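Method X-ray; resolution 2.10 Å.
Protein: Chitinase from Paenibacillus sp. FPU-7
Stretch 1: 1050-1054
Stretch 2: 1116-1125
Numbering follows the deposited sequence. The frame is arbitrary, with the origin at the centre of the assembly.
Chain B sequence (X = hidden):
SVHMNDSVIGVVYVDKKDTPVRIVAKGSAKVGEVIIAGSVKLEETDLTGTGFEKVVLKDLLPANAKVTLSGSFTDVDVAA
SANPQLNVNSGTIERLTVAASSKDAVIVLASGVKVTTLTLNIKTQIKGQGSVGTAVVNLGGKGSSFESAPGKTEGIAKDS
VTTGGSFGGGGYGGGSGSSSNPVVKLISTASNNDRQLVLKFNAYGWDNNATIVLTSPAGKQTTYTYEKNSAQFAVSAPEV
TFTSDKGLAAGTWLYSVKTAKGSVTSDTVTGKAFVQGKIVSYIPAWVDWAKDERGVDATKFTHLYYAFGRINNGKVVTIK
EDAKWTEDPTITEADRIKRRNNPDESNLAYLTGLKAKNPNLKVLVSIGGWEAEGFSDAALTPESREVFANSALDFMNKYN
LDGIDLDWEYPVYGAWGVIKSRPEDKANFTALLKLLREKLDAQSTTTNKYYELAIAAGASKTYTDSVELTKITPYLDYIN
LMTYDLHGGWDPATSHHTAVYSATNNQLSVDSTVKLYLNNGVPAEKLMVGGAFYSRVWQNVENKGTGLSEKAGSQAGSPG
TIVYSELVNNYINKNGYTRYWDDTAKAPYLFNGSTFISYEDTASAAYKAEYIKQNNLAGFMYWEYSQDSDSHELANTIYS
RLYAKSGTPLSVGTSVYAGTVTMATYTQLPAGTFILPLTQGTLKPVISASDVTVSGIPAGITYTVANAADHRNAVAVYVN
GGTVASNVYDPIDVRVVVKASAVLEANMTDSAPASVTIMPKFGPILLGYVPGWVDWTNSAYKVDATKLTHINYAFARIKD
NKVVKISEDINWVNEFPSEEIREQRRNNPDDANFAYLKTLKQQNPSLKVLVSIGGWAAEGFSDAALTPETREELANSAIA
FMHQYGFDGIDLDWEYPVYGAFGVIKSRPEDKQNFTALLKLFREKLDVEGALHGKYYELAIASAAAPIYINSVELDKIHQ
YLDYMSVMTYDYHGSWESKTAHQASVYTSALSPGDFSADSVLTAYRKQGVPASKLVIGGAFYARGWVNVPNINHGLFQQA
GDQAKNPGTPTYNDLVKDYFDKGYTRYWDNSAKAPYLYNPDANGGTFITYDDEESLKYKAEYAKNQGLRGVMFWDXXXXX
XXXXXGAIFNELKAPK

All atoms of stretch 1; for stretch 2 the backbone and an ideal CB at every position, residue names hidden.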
# COMPACT_ATOMS: atom_id res chain seq x y z
N PRO B 1050 28.97 3.59 33.85
CA PRO B 1050 30.25 4.33 33.82
C PRO B 1050 30.18 5.81 33.44
O PRO B 1050 29.50 6.23 32.51
CB PRO B 1050 31.07 3.61 32.74
CG PRO B 1050 30.08 2.89 31.92
CD PRO B 1050 28.89 2.60 32.78
N THR B 1051 30.97 6.58 34.10
CA THR B 1051 31.00 7.97 33.83
C THR B 1051 31.93 8.21 32.67
O THR B 1051 32.71 7.30 32.28
CB THR B 1051 31.61 8.69 35.02
OG1 THR B 1051 32.92 8.19 35.27
CG2 THR B 1051 30.77 8.44 36.26
N TYR B 1052 31.90 9.41 32.10
CA TYR B 1052 32.86 9.73 31.07
C TYR B 1052 34.31 9.46 31.59
O TYR B 1052 35.14 8.92 30.84
CB TYR B 1052 32.72 11.15 30.57
CG TYR B 1052 33.58 11.46 29.35
CD1 TYR B 1052 33.18 11.03 28.08
CD2 TYR B 1052 34.77 12.22 29.47
CE1 TYR B 1052 33.94 11.32 26.94
CE2 TYR B 1052 35.53 12.53 28.34
CZ TYR B 1052 35.11 12.08 27.09
OH TYR B 1052 35.82 12.39 25.96
N ASN B 1053 34.60 9.77 32.84
CA ASN B 1053 35.94 9.48 33.36
C ASN B 1053 36.26 7.95 33.29
O ASN B 1053 37.39 7.56 33.05
CB ASN B 1053 36.03 9.79 34.83
CG ASN B 1053 35.78 11.22 35.17
OD1 ASN B 1053 36.35 12.18 34.59
ND2 ASN B 1053 34.96 11.38 36.20
N ASP B 1054 35.30 7.11 33.64
CA ASP B 1054 35.48 5.70 33.47
C ASP B 1054 35.73 5.39 31.98
O ASP B 1054 36.61 4.56 31.66
CB ASP B 1054 34.28 4.90 33.96
CG ASP B 1054 34.03 5.04 35.45
OD1 ASP B 1054 34.99 5.39 36.14
OD2 ASP B 1054 32.88 4.84 35.92
N UNK B 1116 28.62 17.53 36.98
CA UNK B 1116 29.92 18.19 36.87
C UNK B 1116 31.09 17.23 37.23
O UNK B 1116 32.17 17.38 36.67
CB UNK B 1116 29.95 19.42 37.78
N UNK B 1117 30.87 16.28 38.15
CA UNK B 1117 31.96 15.44 38.67
C UNK B 1117 32.39 14.37 37.65
O UNK B 1117 33.45 13.75 37.84
CB UNK B 1117 31.53 14.77 39.97
N UNK B 1118 31.58 14.14 36.59
CA UNK B 1118 31.72 12.92 35.80
C UNK B 1118 32.71 13.04 34.65
O UNK B 1118 32.90 12.05 33.96
CB UNK B 1118 30.35 12.51 35.24
N UNK B 1119 33.37 14.21 34.51
CA UNK B 1119 34.33 14.51 33.45
C UNK B 1119 35.32 15.52 33.97
O UNK B 1119 35.19 16.76 33.74
CB UNK B 1119 33.63 15.03 32.19
N UNK B 1120 36.39 15.00 34.61
CA UNK B 1120 37.43 15.85 35.22
C UNK B 1120 38.35 16.50 34.16
O UNK B 1120 39.18 17.35 34.51
CB UNK B 1120 38.27 15.02 36.19
N UNK B 1121 38.11 16.22 32.88
CA UNK B 1121 38.82 16.87 31.79
C UNK B 1121 38.32 18.22 31.42
O UNK B 1121 39.04 18.95 30.78
CB UNK B 1121 38.77 15.98 30.54
N UNK B 1122 37.06 18.57 31.75
CA UNK B 1122 36.52 19.85 31.30
C UNK B 1122 36.14 19.87 29.82
O UNK B 1122 35.58 20.87 29.35
CB UNK B 1122 37.54 20.96 31.57
N UNK B 1123 36.34 18.77 29.11
CA UNK B 1123 36.08 18.75 27.69
C UNK B 1123 34.59 18.68 27.33
O UNK B 1123 34.22 19.30 26.35
CB UNK B 1123 36.81 17.56 27.07
N UNK B 1124 33.80 17.89 28.06
CA UNK B 1124 32.34 17.82 27.82
C UNK B 1124 31.71 19.21 27.97
O UNK B 1124 31.03 19.75 27.02
CB UNK B 1124 31.68 16.84 28.79
N UNK B 1125 32.06 19.88 29.05
CA UNK B 1125 31.57 21.25 29.32
C UNK B 1125 32.11 22.20 28.28
O UNK B 1125 31.35 23.02 27.74
CB UNK B 1125 31.97 21.72 30.72

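Position 1116 lies out of reach of stretch 1. Nothing visible there selects a side chain. It is Tyr 1116, whose hydroxyl is hydrogen-bonded elsewhere in the structure.

Position 1117 points sideways, and its ideal CB has no neighbour from stretch 1 within 5.5 Å. Many residues would fit. What matters is the backbone: Asn 1053 ND2 donates to the carbonyl O of 1117 at 3.3 Å. The residue is Ser 1117.

Position 1118 points sideways, its ideal CB 4.0 Å from Thr 1051 CB. A side chain with a flexible aliphatic start would suit, such as Gln, Glu, Met, Lys or Arg. It is Gln 1118. Gln 1118 CG packs 3.8 Å from Thr 1051 CG2. The backbone works too: Asn 1053 N donates to Gln 1118 O at 3.1 Å.

Position 1119 points sideways, with its ideal CB 4.1 Å from Tyr 1052 CD2. A type I turn begins here, and the backbone NH groups of 1121 and 1124 lie ahead, in need of an acceptor. Asp or Asn would suit. It is Asp 1119. Asp 1119 OD1 accepts from the backbone N of 1121 at 3.0 Å. Asp 1119 OD2 accepts from the backbone N of 1124 at 2.8 Å. Asp 1119 OD1 also lies 3.4 Å from Tyr 1052 CD2. A water donates to both Asp 1119 OD1 and Asn 1053 OD1, at 2.8 Å each, linking the two stretches.

At 1120 the backbone N donates to Asn 1053 OD1 at 2.8 Å. This needs a free NH, so proline would lose it. The CB points sideways and sets no strict demand; polar or apolar residues could fit. It is Ile 1120, whose CG1 lies 3.3 Å from Asn 1053 OD1.

Position 1121 points toward stretch 1, its ideal CB 5.2 Å from Tyr 1052 CE2. A small polar residue, Ser, Thr, Asn or Asp, would suit the turn. It is Ser 1121. Ser 1121 OG donates to Asp 1119 OD1 at a very short 2.5 Å and accepts from the backbone N of 1123 at 3.1 Å.

Position 1122 closes the turn with phi 75°, which favours glycine, with Asn next. It is Gly 1122.

Position 1123 starts toward stretch 1, but a long chain can turn off. Lys 1123 does so: its end leads away.

Position 1124 points toward stretch 1, with no atom of it within 5.5 Å of the ideal CB. A long or branched apolar chain such as Leu or Met could reach the Tyr 1052 ring. Leu 1124 CD1 sits over one ring face, 3.6 Å from Tyr 1052 CG, a CH-pi contact.

Position 1125 is out of reach; it is Leu 1125.

Stretch 2 (1116-1125) YSQDISGKLL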
# COMPACT_ATOMS: atom_id res chain seq x y z
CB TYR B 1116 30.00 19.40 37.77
CG TYR B 1116 30.95 20.44 37.22
CD1 TYR B 1116 32.35 20.36 37.40
CD2 TYR B 1116 30.46 21.47 36.46
CE1 TYR B 1116 33.22 21.33 36.84
CE2 TYR B 1116 31.29 22.39 35.91
CZ TYR B 1116 32.68 22.32 36.06
OH TYR B 1116 33.40 23.33 35.49
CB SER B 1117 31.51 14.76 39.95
OG SER B 1117 30.50 13.78 39.67
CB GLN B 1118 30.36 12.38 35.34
CG GLN B 1118 29.46 12.04 36.50
CD GLN B 1118 28.09 11.60 36.04
OE1 GLN B 1118 27.51 12.16 35.08
NE2 GLN B 1118 27.58 10.55 36.67
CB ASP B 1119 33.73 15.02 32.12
CG ASP B 1119 34.84 15.51 31.15
OD1 ASP B 1119 35.96 14.90 31.24
OD2 ASP B 1119 34.66 16.51 30.37
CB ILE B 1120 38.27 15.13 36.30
CG1 ILE B 1120 38.99 13.86 35.71
CG2 ILE B 1120 37.39 14.75 37.48
CD1 ILE B 1120 40.30 13.47 36.38
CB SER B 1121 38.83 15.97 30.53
OG SER B 1121 37.60 16.00 29.78
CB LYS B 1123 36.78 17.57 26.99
CG LYS B 1123 38.31 17.67 27.00
CD LYS B 1123 38.96 16.52 26.22
CE LYS B 1123 40.48 16.70 26.20
NZ LYS B 1123 41.03 16.03 24.99
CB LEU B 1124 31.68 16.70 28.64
CG LEU B 1124 32.16 15.29 28.28
CD1 LEU B 1124 31.28 14.18 28.86
CD2 LEU B 1124 32.28 15.04 26.76
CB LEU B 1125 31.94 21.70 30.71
CG LEU B 1125 31.76 23.15 31.07
CD1 LEU B 1125 30.32 23.58 30.93
CD2 LEU B 1125 32.24 23.40 32.48
O HOH W 1 37.33 12.54 31.99
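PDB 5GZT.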